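Local atomic coordinates of extracellular solute-binding protein family 5 (Brucella melitensis, PDB entry 4ONY), a protein that probably captures peptides or related solutes in the periplasm and hands them to an ABC transporter for uptake across the inner membrane. Residues A[59-64]-A[149-154]; A[353-358]-A[555-560]; A[493-498]-A[538-543]. One frame throughout, in Å; residues are numbered along the deposited sequence.

Contact 1: A[59-64]-A[149-154]; sequences NPFVLK and PPYNSR
Tyr151 points toward the loop 59-64 and takes the edge of Phe61 on one face of its ring. Ahead of it, Pro150 follows a cis peptide bond and opens a type I beta turn that runs to Ser153, in the loop between helix 133-146 and strand 158-165. Pro150 CD lies 4.2 Å above the opposite face of the Tyr151 ring, over its centre. With CG beside the backbone N (chi1 -51°), the phenol of Tyr151 is held between its own proline neighbour and Phe61. The aromatic pair is T-shaped: the ring planes stand at 85° and the centroids are 5.4 Å apart, with Phe61 CD1 nearest to Tyr151 CE2 at 4.0 Å. Pro60 O lies obliquely to the phenol, 3.7 Å from Tyr151 CE2. A water bridges the same carbonyl to the hydroxyl, at 2.7 Å from Pro60 O and 2.5 Å from Tyr151 OH. Across the contact, an Asx turn closes through Phe61 N to Asn59 OD1, and Phe61 also meets Tyr74 and Tyr84 edge-to-face, which places the pair in a larger aromatic cluster. At Ser153, both the backbone N and OG donate to Pro150 O, and Arg154 then packs its side chain against helix 181-187.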
loop_
_atom_site.group_PDB
_atom_site.type_symbol
_atom_site.label_atom_id
_atom_site.label_comp_id
_atom_site.label_asym_id
_atom_site.label_seq_id
_atom_site.Cartn_x
_atom_site.Cartn_y
_atom_site.Cartn_z
ATOM N N ASN A 59 8.629 18.215 10.833
ATOM C CA ASN A 59 7.196 18.364 11.032
ATOM C C ASN A 59 6.444 17.668 9.930
ATOM O O ASN A 59 6.356 18.171 8.815
ATOM C CB ASN A 59 6.796 19.809 11.108
ATOM C CG ASN A 59 5.331 19.982 11.485
ATOM O OD1 ASN A 59 4.523 19.081 11.317
ATOM N ND2 ASN A 59 4.991 21.141 12.022
ATOM N N PRO A 60 5.900 16.491 10.228
ATOM C CA PRO A 60 5.265 15.708 9.184
ATOM C C PRO A 60 3.849 16.160 8.880
ATOM O O PRO A 60 3.206 15.535 8.044
ATOM C CB PRO A 60 5.243 14.276 9.770
ATOM C CG PRO A 60 5.306 14.443 11.205
ATOM C CD PRO A 60 6.021 15.753 11.498
ATOM N N PHE A 61 3.351 17.230 9.497
ATOM C CA PHE A 61 1.930 17.555 9.388
ATOM C C PHE A 61 1.583 18.816 8.595
ATOM O O PHE A 61 0.410 19.218 8.563
ATOM C CB PHE A 61 1.357 17.681 10.806
ATOM C CG PHE A 61 1.673 16.499 11.679
ATOM C CD1 PHE A 61 1.185 15.236 11.357
ATOM C CD2 PHE A 61 2.450 16.653 12.824
ATOM C CE1 PHE A 61 1.459 14.142 12.186
ATOM C CE2 PHE A 61 2.757 15.568 13.633
ATOM C CZ PHE A 61 2.267 14.311 13.310
ATOM N N VAL A 62 2.579 19.421 7.934
ATOM C CA VAL A 62 2.432 20.748 7.288
ATOM C C VAL A 62 3.000 20.754 5.883
ATOM O O VAL A 62 3.818 19.879 5.530
ATOM C CB VAL A 62 3.136 21.857 8.136
ATOM C CG1 VAL A 62 2.583 21.883 9.556
ATOM C CG2 VAL A 62 4.638 21.635 8.185
ATOM N N LEU A 63 2.584 21.735 5.076
ATOM C CA LEU A 63 3.021 21.803 3.678
ATOM C C LEU A 63 4.513 22.000 3.553
ATOM O O LEU A 63 5.139 21.303 2.791
ATOM C CB LEU A 63 2.308 22.925 2.905
ATOM C CG LEU A 63 0.873 22.576 2.465
ATOM C CD1 LEU A 63 0.193 23.855 1.958
ATOM C CD2 LEU A 63 0.855 21.499 1.398
ATOM N N LYS A 64 5.088 22.927 4.323
ATOM C CA LYS A 64 6.508 23.252 4.150
ATOM C C LYS A 64 7.400 22.045 4.448
ATOM O O LYS A 64 7.280 21.450 5.527
ATOM C CB LYS A 64 6.928 24.457 5.038
ATOM C CG LYS A 64 8.387 24.900 4.895
ATOM C CD LYS A 64 8.657 25.312 3.478
ATOM C CE LYS A 64 10.065 25.798 3.174
ATOM N NZ LYS A 64 10.665 26.574 4.284
ATOM N N PRO A 149 -3.197 18.742 3.824
ATOM C CA PRO A 149 -3.993 17.543 3.547
ATOM C C PRO A 149 -3.184 16.284 3.851
ATOM O O PRO A 149 -2.019 16.236 3.520
ATOM C CB PRO A 149 -4.280 17.638 2.014
ATOM C CG PRO A 149 -4.225 19.118 1.736
ATOM C CD PRO A 149 -3.104 19.620 2.629
ATOM N N PRO A 150 -3.815 15.247 4.433
ATOM C CA PRO A 150 -5.225 15.158 4.751
ATOM C C PRO A 150 -5.539 15.664 6.140
ATOM O O PRO A 150 -6.717 15.734 6.512
ATOM C CB PRO A 150 -5.490 13.637 4.694
ATOM C CG PRO A 150 -4.172 13.007 5.078
ATOM C CD PRO A 150 -3.113 13.963 4.594
ATOM N N TYR A 151 -4.509 16.010 6.905
ATOM C CA TYR A 151 -4.680 16.329 8.294
ATOM C C TYR A 151 -5.597 17.545 8.515
ATOM O O TYR A 151 -6.253 17.640 9.568
ATOM C CB TYR A 151 -3.310 16.551 9.008
ATOM C CG TYR A 151 -2.381 15.438 8.759
ATOM C CD1 TYR A 151 -2.690 14.147 9.187
ATOM C CD2 TYR A 151 -1.214 15.630 8.052
ATOM C CE1 TYR A 151 -1.864 13.072 8.870
ATOM C CE2 TYR A 151 -0.372 14.591 7.782
ATOM C CZ TYR A 151 -0.703 13.313 8.171
ATOM O OH TYR A 151 0.159 12.258 7.909
ATOM N N ASN A 152 -5.688 18.441 7.539
ATOM C CA ASN A 152 -6.549 19.618 7.682
ATOM C C ASN A 152 -7.973 19.373 7.182
ATOM O O ASN A 152 -8.796 20.280 7.220
ATOM C CB ASN A 152 -5.975 20.842 6.973
ATOM C CG ASN A 152 -6.019 20.719 5.459
ATOM O OD1 ASN A 152 -6.200 19.632 4.899
ATOM N ND2 ASN A 152 -5.818 21.827 4.793
ATOM N N SER A 153 -8.272 18.169 6.721
ATOM C CA SER A 153 -9.595 17.935 6.155
ATOM C C SER A 153 -10.567 17.236 7.118
ATOM O O SER A 153 -11.709 17.091 6.796
ATOM C CB SER A 153 -9.463 17.136 4.847
ATOM O OG SER A 153 -9.120 15.787 5.132
ATOM N N ARG A 154 -10.131 16.838 8.316
ATOM C CA ARG A 154 -10.983 16.001 9.188
ATOM C C ARG A 154 -12.210 16.763 9.709
ATOM O O ARG A 154 -13.328 16.207 9.730
ATOM C CB ARG A 154 -10.196 15.477 10.381
ATOM C CG ARG A 154 -9.437 14.171 10.166
ATOM C CD ARG A 154 -8.703 14.093 8.869
ATOM N NE ARG A 154 -7.568 13.162 8.894
ATOM C CZ ARG A 154 -7.373 12.217 7.988
ATOM N NH1 ARG A 154 -8.218 12.048 6.983
ATOM N NH2 ARG A 154 -6.309 11.447 8.079
HETATM O O HOH W 1 2.604 12.895 7.842
#

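Contact 2: A[353-358]-A[555-560]; sequences QSFWEG and DYYVPL
Strand 557-562, next to the edge strand 350-351 in a mixed six-stranded sheet, meets here the loop that leaves that edge strand, through a T-shaped aromatic pair. Phe355 brings its edge to one face of Tyr557, with the planes at 81° and the centroids 5.5 Å apart. Its CE1 is 4.0 Å from Tyr557 CG and sits toward the rim of the phenol rather than over its centre, and Phe355 CZ reaches Tyr557 CB at the same 4.0 Å. The CB of Phe355 does not itself aim at the strand; with CG anti to the carbonyl carbon (chi1 -67°), the far end of the ring comes nearer. Met310 of strand 310-315 touches both side chains, and Trp503 meets Phe355 edge-to-face. Ser354 OG accepts from Trp356 N in an ST turn, and Asp548 of helix 537-553 is hydrogen-bonded to both Ser354 OG and Phe355 N, tying the backbone next to the aromatic ring to that helix. Glu357 folds back so that OE1 takes two backbone donors: Ser354 N approaches at 3.2 Å nearly in line with the C-O bond, while Gln353 N, at 2.8 Å from Glu357 OE1, comes from above the carboxylate plane.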
loop_
_atom_site.group_PDB
_atom_site.type_symbol
_atom_site.label_atom_id
_atom_site.label_comp_id
_atom_site.label_asym_id
_atom_site.label_seq_id
_atom_site.Cartn_x
_atom_site.Cartn_y
_atom_site.Cartn_z
ATOM N N GLN A 353 -2.164 -12.067 -11.256
ATOM C CA GLN A 353 -3.425 -12.389 -11.917
ATOM C C GLN A 353 -4.638 -11.506 -11.464
ATOM O O GLN A 353 -5.528 -11.328 -12.226
ATOM C CB GLN A 353 -3.789 -13.851 -11.633
ATOM C CG GLN A 353 -2.703 -14.862 -11.955
ATOM C CD GLN A 353 -3.194 -16.270 -11.733
ATOM O OE1 GLN A 353 -4.015 -16.780 -12.447
ATOM N NE2 GLN A 353 -2.764 -16.849 -10.656
ATOM N N SER A 354 -4.648 -11.050 -10.217
ATOM C CA SER A 354 -5.769 -10.343 -9.599
ATOM C C SER A 354 -5.324 -8.929 -9.206
ATOM O O SER A 354 -4.143 -8.724 -8.905
ATOM C CB SER A 354 -6.142 -11.080 -8.313
ATOM O OG SER A 354 -7.089 -10.389 -7.496
ATOM N N PHE A 355 -6.291 -8.029 -9.113
ATOM C CA PHE A 355 -6.057 -6.712 -8.547
ATOM C C PHE A 355 -5.943 -6.748 -7.015
ATOM O O PHE A 355 -5.620 -5.736 -6.432
ATOM C CB PHE A 355 -7.151 -5.753 -9.017
ATOM C CG PHE A 355 -7.094 -5.476 -10.501
ATOM C CD1 PHE A 355 -6.320 -4.470 -10.979
ATOM C CD2 PHE A 355 -7.775 -6.252 -11.388
ATOM C CE1 PHE A 355 -6.241 -4.211 -12.317
ATOM C CE2 PHE A 355 -7.699 -6.022 -12.749
ATOM C CZ PHE A 355 -6.941 -4.987 -13.213
ATOM N N TRP A 356 -6.179 -7.913 -6.381
ATOM C CA TRP A 356 -5.880 -8.094 -4.965
ATOM C C TRP A 356 -5.013 -9.358 -4.817
ATOM O O TRP A 356 -5.169 -10.148 -3.889
ATOM C CB TRP A 356 -7.174 -8.124 -4.099
ATOM C CG TRP A 356 -7.740 -6.727 -3.985
ATOM C CD1 TRP A 356 -7.430 -5.777 -3.045
ATOM C CD2 TRP A 356 -8.629 -6.091 -4.908
ATOM N NE1 TRP A 356 -8.078 -4.584 -3.316
ATOM C CE2 TRP A 356 -8.816 -4.740 -4.456
ATOM C CE3 TRP A 356 -9.277 -6.513 -6.071
ATOM C CZ2 TRP A 356 -9.626 -3.846 -5.116
ATOM C CZ3 TRP A 356 -10.092 -5.621 -6.731
ATOM C CH2 TRP A 356 -10.264 -4.283 -6.256
ATOM N N GLU A 357 -4.061 -9.488 -5.729
ATOM C CA GLU A 357 -3.142 -10.618 -5.818
ATOM C C GLU A 357 -2.557 -11.048 -4.472
ATOM O O GLU A 357 -1.966 -10.253 -3.747
ATOM C CB GLU A 357 -1.994 -10.245 -6.755
ATOM C CG GLU A 357 -0.932 -11.321 -6.988
ATOM C CD GLU A 357 -1.471 -12.580 -7.630
ATOM O OE1 GLU A 357 -2.387 -12.497 -8.453
ATOM O OE2 GLU A 357 -0.964 -13.679 -7.317
ATOM N N GLY A 358 -2.656 -12.333 -4.223
ATOM C CA GLY A 358 -2.049 -12.971 -3.066
ATOM C C GLY A 358 -2.842 -12.825 -1.789
ATOM O O GLY A 358 -2.349 -13.236 -0.726
ATOM N N ASP A 555 -10.296 -6.708 -19.286
ATOM C CA ASP A 555 -8.929 -6.591 -19.812
ATOM C C ASP A 555 -8.481 -5.110 -19.941
ATOM O O ASP A 555 -8.051 -4.633 -21.007
ATOM C CB ASP A 555 -8.782 -7.361 -21.124
ATOM C CG ASP A 555 -8.894 -8.849 -20.913
ATOM O OD1 ASP A 555 -7.856 -9.483 -20.559
ATOM O OD2 ASP A 555 -10.009 -9.383 -21.088
ATOM N N TYR A 556 -8.555 -4.400 -18.812
ATOM C CA TYR A 556 -8.079 -3.035 -18.756
ATOM C C TYR A 556 -6.574 -2.971 -18.560
ATOM O O TYR A 556 -5.948 -2.054 -19.054
ATOM C CB TYR A 556 -8.803 -2.288 -17.640
ATOM C CG TYR A 556 -10.315 -2.242 -17.829
ATOM C CD1 TYR A 556 -10.861 -1.600 -18.917
ATOM C CD2 TYR A 556 -11.163 -2.828 -16.941
ATOM C CE1 TYR A 556 -12.215 -1.539 -19.121
ATOM C CE2 TYR A 556 -12.525 -2.756 -17.106
ATOM C CZ TYR A 556 -13.063 -2.110 -18.183
ATOM O OH TYR A 556 -14.433 -2.089 -18.357
ATOM N N TYR A 557 -6.030 -3.956 -17.837
ATOM C CA TYR A 557 -4.618 -4.161 -17.633
ATOM C C TYR A 557 -4.226 -5.505 -18.231
ATOM O O TYR A 557 -5.054 -6.428 -18.305
ATOM C CB TYR A 557 -4.274 -4.189 -16.146
ATOM C CG TYR A 557 -4.183 -2.847 -15.428
ATOM C CD1 TYR A 557 -5.180 -1.912 -15.529
ATOM C CD2 TYR A 557 -3.100 -2.538 -14.636
ATOM C CE1 TYR A 557 -5.107 -0.716 -14.834
ATOM C CE2 TYR A 557 -3.023 -1.342 -13.967
ATOM C CZ TYR A 557 -4.028 -0.446 -14.069
ATOM O OH TYR A 557 -3.966 0.742 -13.429
ATOM N N VAL A 558 -2.980 -5.616 -18.696
ATOM C CA VAL A 558 -2.335 -6.906 -18.917
ATOM C C VAL A 558 -1.491 -7.073 -17.647
ATOM O O VAL A 558 -0.479 -6.409 -17.479
ATOM C CB VAL A 558 -1.392 -6.910 -20.114
ATOM C CG1 VAL A 558 -0.792 -8.290 -20.318
ATOM C CG2 VAL A 558 -2.121 -6.423 -21.376
ATOM N N PRO A 559 -1.936 -7.924 -16.734
ATOM C CA PRO A 559 -1.253 -8.013 -15.443
ATOM C C PRO A 559 0.138 -8.642 -15.627
ATOM O O PRO A 559 0.293 -9.628 -16.367
ATOM C CB PRO A 559 -2.210 -8.876 -14.623
ATOM C CG PRO A 559 -2.867 -9.787 -15.627
ATOM C CD PRO A 559 -3.001 -8.938 -16.884
ATOM N N LEU A 560 1.146 -8.100 -14.937
ATOM C CA LEU A 560 2.514 -8.554 -15.121
ATOM C C LEU A 560 2.918 -9.468 -13.980
ATOM O O LEU A 560 2.528 -10.636 -13.996
ATOM C CB LEU A 560 3.443 -7.351 -15.310
ATOM C CG LEU A 560 3.246 -6.617 -16.642
ATOM C CD1 LEU A 560 4.073 -5.332 -16.784
ATOM C CD2 LEU A 560 3.526 -7.554 -17.798
#

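Contact 3: A[493-498]-A[538-543]; sequences LSPGNE and ADFVSA
The loop 493-498 passes beside helix 537-553 with its backbone well separated from the helix, Ser494 and Phe540 being 9.2 Å apart at their CA atoms. It follows strand 484-489, an inner strand of the mixed six-stranded sheet, and packs on the helix through one aromatic side chain that spans the gap. Phe540 points toward the loop, and with CG anti to the backbone N (chi1 -179°) its ring extends from the helix to meet two carbonyls and a proline. The proline ring touches the far end of the benzyl group, Pro495 CD lying 3.7 Å from Phe540 CZ. Both carbonyl oxygens face the ring's rim, where the C-H groups carry a slight positive charge, so the approach is probably mildly favourable. Leu493 O lies 3.7 Å from Phe540 CE2 near the ring plane, and it also accepts a hydrogen bond from Arg537. His22 meets the phenylalanine ring, and Leu531 of helix 522-533 packs against Phe540 as well. Further along, Glu498 curls back on its own loop, its OE2 taking Gly496 N at 2.9 Å on the syn side with an N-H...O angle of 172°. Pro495 O lies in the plane of the aromatic ring, 3.4 Å from Phe540 CZ and 3.6 Å from Phe540 CE1.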
loop_
_atom_site.group_PDB
_atom_site.type_symbol
_atom_site.label_atom_id
_atom_site.label_comp_id
_atom_site.label_asym_id
_atom_site.label_seq_id
_atom_site.Cartn_x
_atom_site.Cartn_y
_atom_site.Cartn_z
ATOM N N LEU A 493 -5.796 -4.396 1.879
ATOM C CA LEU A 493 -6.883 -5.230 2.356
ATOM C C LEU A 493 -8.125 -4.398 2.699
ATOM O O LEU A 493 -9.119 -4.973 3.078
ATOM C CB LEU A 493 -6.447 -6.028 3.601
ATOM C CG LEU A 493 -5.585 -7.261 3.337
ATOM C CD1 LEU A 493 -5.211 -8.022 4.608
ATOM C CD2 LEU A 493 -6.247 -8.231 2.373
ATOM N N SER A 494 -8.073 -3.081 2.541
ATOM C CA SER A 494 -9.204 -2.199 2.881
ATOM C C SER A 494 -9.530 -1.250 1.760
ATOM O O SER A 494 -9.504 -0.028 1.945
ATOM C CB SER A 494 -8.799 -1.367 4.086
ATOM O OG SER A 494 -8.416 -2.256 5.127
ATOM N N PRO A 495 -9.769 -1.791 0.542
ATOM C CA PRO A 495 -10.145 -0.875 -0.498
ATOM C C PRO A 495 -11.383 -0.084 -0.056
ATOM O O PRO A 495 -12.304 -0.624 0.588
ATOM C CB PRO A 495 -10.401 -1.784 -1.681
ATOM C CG PRO A 495 -10.767 -3.094 -1.094
ATOM C CD PRO A 495 -9.895 -3.181 0.129
ATOM N N GLY A 496 -11.367 1.202 -0.375
ATOM C CA GLY A 496 -12.420 2.135 0.026
ATOM C C GLY A 496 -12.646 3.227 -1.015
ATOM O O GLY A 496 -12.714 2.950 -2.225
ATOM N N ASN A 497 -12.793 4.473 -0.538
ATOM C CA ASN A 497 -13.174 5.605 -1.375
ATOM C C ASN A 497 -12.225 5.881 -2.537
ATOM O O ASN A 497 -12.679 6.331 -3.590
ATOM C CB ASN A 497 -13.292 6.867 -0.512
ATOM C CG ASN A 497 -14.402 6.735 0.529
ATOM O OD1 ASN A 497 -15.429 6.103 0.278
ATOM N ND2 ASN A 497 -14.163 7.250 1.736
ATOM N N GLU A 498 -10.930 5.575 -2.364
ATOM C CA GLU A 498 -9.952 5.742 -3.446
ATOM C C GLU A 498 -10.320 4.926 -4.722
ATOM O O GLU A 498 -9.895 5.254 -5.829
ATOM C CB GLU A 498 -8.523 5.475 -2.942
ATOM C CG GLU A 498 -8.134 3.993 -2.814
ATOM C CD GLU A 498 -8.914 3.242 -1.742
ATOM O OE1 GLU A 498 -9.398 3.891 -0.772
ATOM O OE2 GLU A 498 -9.039 2.000 -1.848
ATOM N N ALA A 538 -17.461 -10.662 5.677
ATOM C CA ALA A 538 -17.890 -11.606 4.648
ATOM C C ALA A 538 -18.499 -10.942 3.414
ATOM O O ALA A 538 -18.111 -11.242 2.265
ATOM C CB ALA A 538 -18.880 -12.600 5.234
ATOM N N ASP A 539 -19.455 -10.049 3.652
ATOM C CA ASP A 539 -20.026 -9.246 2.589
ATOM C C ASP A 539 -18.990 -8.398 1.880
ATOM O O ASP A 539 -19.108 -8.196 0.684
ATOM C CB ASP A 539 -21.133 -8.328 3.090
ATOM C CG ASP A 539 -22.357 -9.090 3.506
ATOM O OD1 ASP A 539 -22.393 -10.318 3.266
ATOM O OD2 ASP A 539 -23.270 -8.436 4.057
ATOM N N PHE A 540 -18.022 -7.886 2.631
ATOM C CA PHE A 540 -16.990 -7.054 2.071
ATOM C C PHE A 540 -16.097 -7.883 1.128
ATOM O O PHE A 540 -15.802 -7.449 -0.010
ATOM C CB PHE A 540 -16.187 -6.395 3.180
ATOM C CG PHE A 540 -15.103 -5.475 2.694
ATOM C CD1 PHE A 540 -15.419 -4.234 2.154
ATOM C CD2 PHE A 540 -13.778 -5.832 2.764
ATOM C CE1 PHE A 540 -14.443 -3.358 1.714
ATOM C CE2 PHE A 540 -12.768 -4.946 2.354
ATOM C CZ PHE A 540 -13.098 -3.717 1.804
ATOM N N VAL A 541 -15.636 -9.025 1.588
ATOM C CA VAL A 541 -14.812 -9.882 0.780
ATOM C C VAL A 541 -15.552 -10.273 -0.512
ATOM O O VAL A 541 -14.967 -10.290 -1.602
ATOM C CB VAL A 541 -14.351 -11.129 1.545
ATOM C CG1 VAL A 541 -13.689 -12.141 0.598
ATOM C CG2 VAL A 541 -13.374 -10.760 2.669
ATOM N N SER A 542 -16.833 -10.569 -0.393
ATOM C CA SER A 542 -17.593 -10.945 -1.548
ATOM C C SER A 542 -17.656 -9.783 -2.544
ATOM O O SER A 542 -17.479 -9.968 -3.754
ATOM C CB SER A 542 -18.996 -11.364 -1.136
ATOM O OG SER A 542 -18.938 -12.605 -0.458
ATOM N N ALA A 543 -17.896 -8.583 -2.036
ATOM C CA ALA A 543 -18.047 -7.424 -2.932
ATOM C C ALA A 543 -16.747 -7.089 -3.638
ATOM O O ALA A 543 -16.740 -6.720 -4.813
ATOM C CB ALA A 543 -18.578 -6.213 -2.158
#

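In the fold
All three contacts are buried, but contact 1 stands apart: its centre is about 33 Å from that of contact 2 and about 27 Å from that of contact 3, and it lies across the chain's centre from contact 2. Contacts 2 and 3 are neighbours, with centres about 17 Å apart, joined where Trp356 NE1 packs at 3.8 Å from Pro495 CG. Helix 537-553, which carries one side of contact 3, runs on into the strand of contact 2, and contact 3 is nested within the loop that contact 2 closes. Contacts 1 and 2 each rest on a T-shaped pair, with a water from Pro60 O to the phenol added in contact 1; contact 3 instead sets a phenylalanine rim against carbonyls and proline.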